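Local coordinates for MetRS related protein (Pyrococcus horikoshii, PDB 2CWP), which probably binds tRNA through an oligonucleotide-binding (OB) type domain and is related to methionyl-tRNA synthetase, at residues A[24-29]-A[34-39]; A[47-52]-A[75-80]. All blocks are in the same frame, centred on the assembly; numbering follows the deposited sequence.

Contacts 1 and 2 have centres about 8 Å apart. Contact 1 pairs adjacent strands of the main antiparallel sheet, chiefly by backbone hydrogen bonds. On one face Ala25, Ile35 and Leu37 are buried; the opposite face, with Lys24, Glu26, Lys36 and Ile38, is more exposed. Contact 2 has no hydrogen bond across it. There the first strand and turn of a small hairpin, 75-80, lie against strand 45-50 through apolar side chains, with Val49 buried and Phe77 exposed. Strand 35-40 pairs with strand 45-50, joining the contacts, as in the probable hydrogen bond from Leu37 N to Ile48 O, 2.7 Å. Ile28 CD1 also lies 3.6 Å from Val80 CG2. Contact 1 buries 510 Å², contact 2 158 Å².

Contact 1: residues A[24-29]-A[34-39]; sequences KAEKIK and LIKLIV
Ile28 and Leu34 face each other at the loop end of an antiparallel hairpin. Ile28 CB lies 3.9 Å from Leu34 CB. CG1 turns away from the carbonyl carbon, beside the backbone N (chi1 -69°). This brings it over strand 35-39, where it meets Lys36 CB at 4.0 Å and crosses that side chain at about a right angle. The extended end carries CD1 back to Leu34, 3.9 Å from its CB and close to its CD1. With an alanine in place of Ile28, the CG1 and CD1 contacts would be lost, which is likely to leave Leu34 and the Lys36 stem without this apolar cover. The Ile28 backbone also binds: its N donates to Leu34 O at 3.0 Å.

Further along, Glu26 and Lys36 form a hydrogen-bonded pair. Glu26 N bonds to Lys36 O, and Lys36 N returns a bond of 2.9 Å to Glu26 O. Their charged ends stay 5.4 Å apart (Glu26 OE2 to Lys36 NZ), which would allow some attraction but makes no salt bridge. On the face of Ala25, Lys27, Ile35 and Leu37, Ala25 CB meets Leu37 CD2 at 3.4 Å, tighter than usual. Ala25 is buried there.

Strand 35-40 has strand 45-50 on its other edge, bonded at Ile35, Leu37 and Val39. Phe68 of strand 65-69 covers Leu37. Ile28 touches Val49, Lys36 touches Thr47, and both touch Val80 of strand 80-82. The hairpin is thus part of the curled antiparallel sheet of this putative tRNA-binding OB domain.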
loop_
_atom_site.group_PDB
_atom_site.type_symbol
_atom_site.label_atom_id
_atom_site.label_comp_id
_atom_site.label_asym_id
_atom_site.label_seq_id
_atom_site.Cartn_x
_atom_site.Cartn_y
_atom_site.Cartn_z
ATOM N N LYS A 24 3.437 0.536 11.565
ATOM C CA LYS A 24 3.408 -0.826 12.065
ATOM C C LYS A 24 2.848 -1.767 11.008
ATOM O O LYS A 24 2.017 -1.377 10.178
ATOM C CB LYS A 24 2.563 -0.916 13.337
ATOM C CG LYS A 24 2.374 -2.348 13.806
ATOM C CD LYS A 24 1.887 -2.443 15.233
ATOM C CE LYS A 24 2.112 -3.848 15.742
ATOM N NZ LYS A 24 2.466 -3.841 17.179
ATOM N N ALA A 25 3.301 -3.012 11.059
ATOM C CA ALA A 25 2.874 -4.036 10.121
ATOM C C ALA A 25 2.874 -5.393 10.817
ATOM O O ALA A 25 3.889 -5.806 11.386
ATOM C CB ALA A 25 3.825 -4.059 8.924
ATOM N N GLU A 26 1.740 -6.079 10.787
ATOM C CA GLU A 26 1.651 -7.395 11.413
ATOM C C GLU A 26 0.696 -8.301 10.663
ATOM O O GLU A 26 -0.341 -7.859 10.171
ATOM C CB GLU A 26 1.203 -7.280 12.877
ATOM C CG GLU A 26 -0.020 -6.398 13.092
ATOM C CD GLU A 26 -0.650 -6.589 14.468
ATOM O OE1 GLU A 26 0.110 -6.698 15.459
ATOM O OE2 GLU A 26 -1.903 -6.622 14.551
ATOM N N LYS A 27 1.051 -9.578 10.582
ATOM C CA LYS A 27 0.219 -10.538 9.879
ATOM C C LYS A 27 -1.165 -10.536 10.506
ATOM O O LYS A 27 -1.303 -10.314 11.706
ATOM C CB LYS A 27 0.824 -11.947 9.968
ATOM C CG LYS A 27 2.233 -12.083 9.403
ATOM C CD LYS A 27 2.593 -13.556 9.165
ATOM C CE LYS A 27 1.604 -14.199 8.189
ATOM N NZ LYS A 27 2.057 -15.495 7.632
ATOM N N ILE A 28 -2.188 -10.754 9.687
ATOM C CA ILE A 28 -3.561 -10.812 10.182
ATOM C C ILE A 28 -3.784 -12.258 10.623
ATOM O O ILE A 28 -3.431 -13.195 9.907
ATOM C CB ILE A 28 -4.591 -10.431 9.080
ATOM C CG1 ILE A 28 -4.461 -8.943 8.742
ATOM C CG2 ILE A 28 -6.010 -10.754 9.545
ATOM C CD1 ILE A 28 -5.515 -8.437 7.772
ATOM N N LYS A 29 -4.358 -12.424 11.813
ATOM C CA LYS A 29 -4.612 -13.743 12.401
ATOM C C LYS A 29 -5.402 -14.679 11.491
ATOM O O LYS A 29 -6.385 -14.275 10.870
ATOM C CB LYS A 29 -5.365 -13.579 13.720
ATOM C CG LYS A 29 -4.957 -14.562 14.795
ATOM C CD LYS A 29 -5.946 -14.548 15.957
ATOM C CE LYS A 29 -7.264 -15.212 15.569
ATOM N NZ LYS A 29 -8.225 -15.296 16.702
ATOM N N LEU A 34 -2.045 -12.272 4.389
ATOM C CA LEU A 34 -2.445 -10.932 4.788
ATOM C C LEU A 34 -1.612 -10.240 5.842
ATOM O O LEU A 34 -1.205 -10.842 6.826
ATOM C CB LEU A 34 -3.913 -10.923 5.236
ATOM C CG LEU A 34 -4.988 -11.334 4.225
ATOM C CD1 LEU A 34 -6.346 -10.885 4.762
ATOM C CD2 LEU A 34 -4.742 -10.698 2.879
ATOM N N ILE A 35 -1.363 -8.954 5.615
ATOM C CA ILE A 35 -0.620 -8.126 6.557
ATOM C C ILE A 35 -1.384 -6.817 6.757
ATOM O O ILE A 35 -1.798 -6.166 5.784
ATOM C CB ILE A 35 0.798 -7.772 6.046
ATOM C CG1 ILE A 35 1.618 -9.039 5.824
ATOM C CG2 ILE A 35 1.493 -6.864 7.047
ATOM C CD1 ILE A 35 3.020 -8.772 5.383
ATOM N N LYS A 36 -1.578 -6.442 8.015
ATOM C CA LYS A 36 -2.265 -5.198 8.334
ATOM C C LYS A 36 -1.208 -4.131 8.545
ATOM O O LYS A 36 -0.232 -4.352 9.264
ATOM C CB LYS A 36 -3.098 -5.334 9.609
ATOM C CG LYS A 36 -4.001 -4.131 9.877
ATOM C CD LYS A 36 -4.929 -4.378 11.065
ATOM C CE LYS A 36 -4.348 -3.840 12.363
ATOM N NZ LYS A 36 -4.356 -2.354 12.387
ATOM N N LEU A 37 -1.394 -2.984 7.902
ATOM C CA LEU A 37 -0.448 -1.891 8.031
ATOM C C LEU A 37 -1.123 -0.665 8.620
ATOM O O LEU A 37 -2.289 -0.393 8.341
ATOM C CB LEU A 37 0.109 -1.502 6.659
ATOM C CG LEU A 37 0.708 -2.574 5.748
ATOM C CD1 LEU A 37 0.784 -2.038 4.308
ATOM C CD2 LEU A 37 2.074 -2.977 6.274
ATOM N N ILE A 38 -0.388 0.070 9.440
ATOM C CA ILE A 38 -0.903 1.309 10.000
ATOM C C ILE A 38 0.031 2.297 9.319
ATOM O O ILE A 38 1.237 2.343 9.608
ATOM C CB ILE A 38 -0.736 1.377 11.520
ATOM C CG1 ILE A 38 -1.552 0.259 12.171
ATOM C CG2 ILE A 38 -1.175 2.753 12.025
ATOM C CD1 ILE A 38 -1.367 0.154 13.672
ATOM N N VAL A 39 -0.530 3.077 8.406
ATOM C CA VAL A 39 0.259 4.011 7.613
ATOM C C VAL A 39 -0.005 5.471 7.910
ATOM O O VAL A 39 -1.156 5.917 7.939
ATOM C CB VAL A 39 -0.001 3.727 6.130
ATOM C CG1 VAL A 39 0.927 4.544 5.246
ATOM C CG2 VAL A 39 0.148 2.231 5.893
#

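Contact 2: residues A[47-52]-A[75-80]; sequences TIVTGI and KKFSGV
Val49 and Val80 make the close part of this contact. Val49 CG2 lies 3.7 Å from Val80 CG1 and 4.1 Å from Val80 CB. The two side chains cross at a slant. Val49 has CG1 anti to its nitrogen (chi1 179°), which leaves CG2 on the nitrogen side and turned to Val80. Thr47 adds its methyl to the same spot at longer range, with CG2 4.3 Å from Val80 CG1. Val49 is buried and Val80 partly exposed.

The other side is looser. The second branch of Val49, CG1, meets Phe77 at its CB, 4.2 Å away. Val49 CB approaches the aromatic ring obliquely. Phe77 is exposed, as are Ser78 and Gly79 at the head of the hairpin. The four residues from Phe77 to Val80 form a type I' turn. Both central residues have positive phi, and Val80 N bonds to Phe77 O at 2.8 Å. The turn sets Phe77 and Val80 side by side, with the CB of each pointing toward strand 45-50.

No hydrogen bond crosses between 47-52 and 75-80. Polar ties to strand 45-50 come instead from residues a little after the turn: Gln83 bonds to Thr47, and Ser82 OG makes a weak bond with Val49 N. The contact itself is apolar. It rests on van der Waals contact of Val49 with Val80 and Phe77, buried on the Val49 side and open on the Phe77 side. It does not extend the sheet. The chemistry is thus divided: apolar side chains make the pairing across 47-52 and 75-80, while the polar bonds lie at Ser82 and Gln83.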
loop_
_atom_site.group_PDB
_atom_site.type_symbol
_atom_site.label_atom_id
_atom_site.label_comp_id
_atom_site.label_asym_id
_atom_site.label_seq_id
_atom_site.Cartn_x
_atom_site.Cartn_y
_atom_site.Cartn_z
ATOM N N THR A 47 -5.433 2.461 7.883
ATOM C CA THR A 47 -5.199 1.040 8.038
ATOM C C THR A 47 -5.289 0.450 6.657
ATOM O O THR A 47 -6.305 0.595 5.972
ATOM C CB THR A 47 -6.256 0.396 8.951
ATOM O OG1 THR A 47 -6.143 0.967 10.261
ATOM C CG2 THR A 47 -6.054 -1.119 9.041
ATOM N N ILE A 48 -4.215 -0.210 6.242
ATOM C CA ILE A 48 -4.168 -0.798 4.919
ATOM C C ILE A 48 -3.721 -2.246 4.938
ATOM O O ILE A 48 -2.690 -2.587 5.519
ATOM C CB ILE A 48 -3.226 0.020 4.002
ATOM C CG1 ILE A 48 -3.861 1.389 3.728
ATOM C CG2 ILE A 48 -2.939 -0.750 2.707
ATOM C CD1 ILE A 48 -2.990 2.349 2.948
ATOM N N VAL A 49 -4.507 -3.094 4.285
ATOM C CA VAL A 49 -4.200 -4.509 4.198
ATOM C C VAL A 49 -3.538 -4.847 2.852
ATOM O O VAL A 49 -3.946 -4.346 1.803
ATOM C CB VAL A 49 -5.493 -5.349 4.365
ATOM C CG1 VAL A 49 -5.175 -6.835 4.261
ATOM C CG2 VAL A 49 -6.149 -5.029 5.708
ATOM N N THR A 50 -2.504 -5.683 2.901
ATOM C CA THR A 50 -1.796 -6.142 1.704
ATOM C C THR A 50 -1.629 -7.656 1.875
ATOM O O THR A 50 -1.430 -8.131 2.989
ATOM C CB THR A 50 -0.400 -5.464 1.566
ATOM O OG1 THR A 50 0.242 -5.925 0.373
ATOM C CG2 THR A 50 0.476 -5.795 2.765
ATOM N N GLY A 51 -1.717 -8.419 0.789
ATOM C CA GLY A 51 -1.600 -9.864 0.910
ATOM C C GLY A 51 -0.337 -10.447 0.304
ATOM O O GLY A 51 -0.402 -11.319 -0.553
ATOM N N ILE A 52 0.817 -9.998 0.778
ATOM C CA ILE A 52 2.088 -10.459 0.238
ATOM C C ILE A 52 2.926 -11.252 1.233
ATOM O O ILE A 52 4.041 -11.658 0.901
ATOM C CB ILE A 52 2.920 -9.238 -0.248
ATOM C CG1 ILE A 52 3.194 -8.300 0.936
ATOM C CG2 ILE A 52 2.157 -8.490 -1.340
ATOM C CD1 ILE A 52 3.743 -6.917 0.563
ATOM N N LYS A 75 -12.620 -1.468 2.095
ATOM C CA LYS A 75 -12.867 -2.899 1.996
ATOM C C LYS A 75 -12.354 -3.666 3.206
ATOM O O LYS A 75 -11.273 -3.389 3.720
ATOM C CB LYS A 75 -12.236 -3.452 0.713
ATOM C CG LYS A 75 -13.068 -3.201 -0.529
ATOM C CD LYS A 75 -14.358 -4.012 -0.476
ATOM C CE LYS A 75 -15.343 -3.613 -1.565
ATOM N NZ LYS A 75 -15.890 -2.239 -1.356
ATOM N N LYS A 76 -13.147 -4.630 3.658
ATOM C CA LYS A 76 -12.800 -5.447 4.814
ATOM C C LYS A 76 -12.257 -6.813 4.406
ATOM O O LYS A 76 -12.900 -7.552 3.663
ATOM C CB LYS A 76 -14.032 -5.634 5.702
ATOM C CG LYS A 76 -15.317 -5.874 4.909
ATOM C CD LYS A 76 -16.366 -6.627 5.719
ATOM C CE LYS A 76 -15.951 -8.079 5.944
ATOM N NZ LYS A 76 -16.961 -8.836 6.736
ATOM N N PHE A 77 -11.065 -7.141 4.886
ATOM C CA PHE A 77 -10.454 -8.426 4.579
ATOM C C PHE A 77 -10.312 -9.162 5.891
ATOM O O PHE A 77 -9.632 -8.690 6.803
ATOM C CB PHE A 77 -9.074 -8.245 3.934
ATOM C CG PHE A 77 -9.101 -7.470 2.648
ATOM C CD1 PHE A 77 -9.261 -6.089 2.655
ATOM C CD2 PHE A 77 -8.976 -8.122 1.426
ATOM C CE1 PHE A 77 -9.297 -5.366 1.466
ATOM C CE2 PHE A 77 -9.011 -7.409 0.227
ATOM C CZ PHE A 77 -9.173 -6.025 0.248
ATOM N N SER A 78 -10.964 -10.318 5.991
ATOM C CA SER A 78 -10.909 -11.101 7.216
ATOM C C SER A 78 -11.300 -10.192 8.380
ATOM O O SER A 78 -10.635 -10.157 9.418
ATOM C CB SER A 78 -9.497 -11.659 7.428
ATOM O OG SER A 78 -9.085 -12.442 6.319
ATOM N N GLY A 79 -12.376 -9.437 8.175
ATOM C CA GLY A 79 -12.873 -8.540 9.199
ATOM C C GLY A 79 -12.049 -7.289 9.430
ATOM O O GLY A 79 -12.301 -6.560 10.391
ATOM N N VAL A 80 -11.065 -7.033 8.569
ATOM C CA VAL A 80 -10.228 -5.845 8.723
ATOM C C VAL A 80 -10.542 -4.799 7.657
ATOM O O VAL A 80 -10.518 -5.079 6.459
ATOM C CB VAL A 80 -8.728 -6.186 8.648
ATOM C CG1 VAL A 80 -7.910 -4.953 8.973
ATOM C CG2 VAL A 80 -8.400 -7.307 9.607
#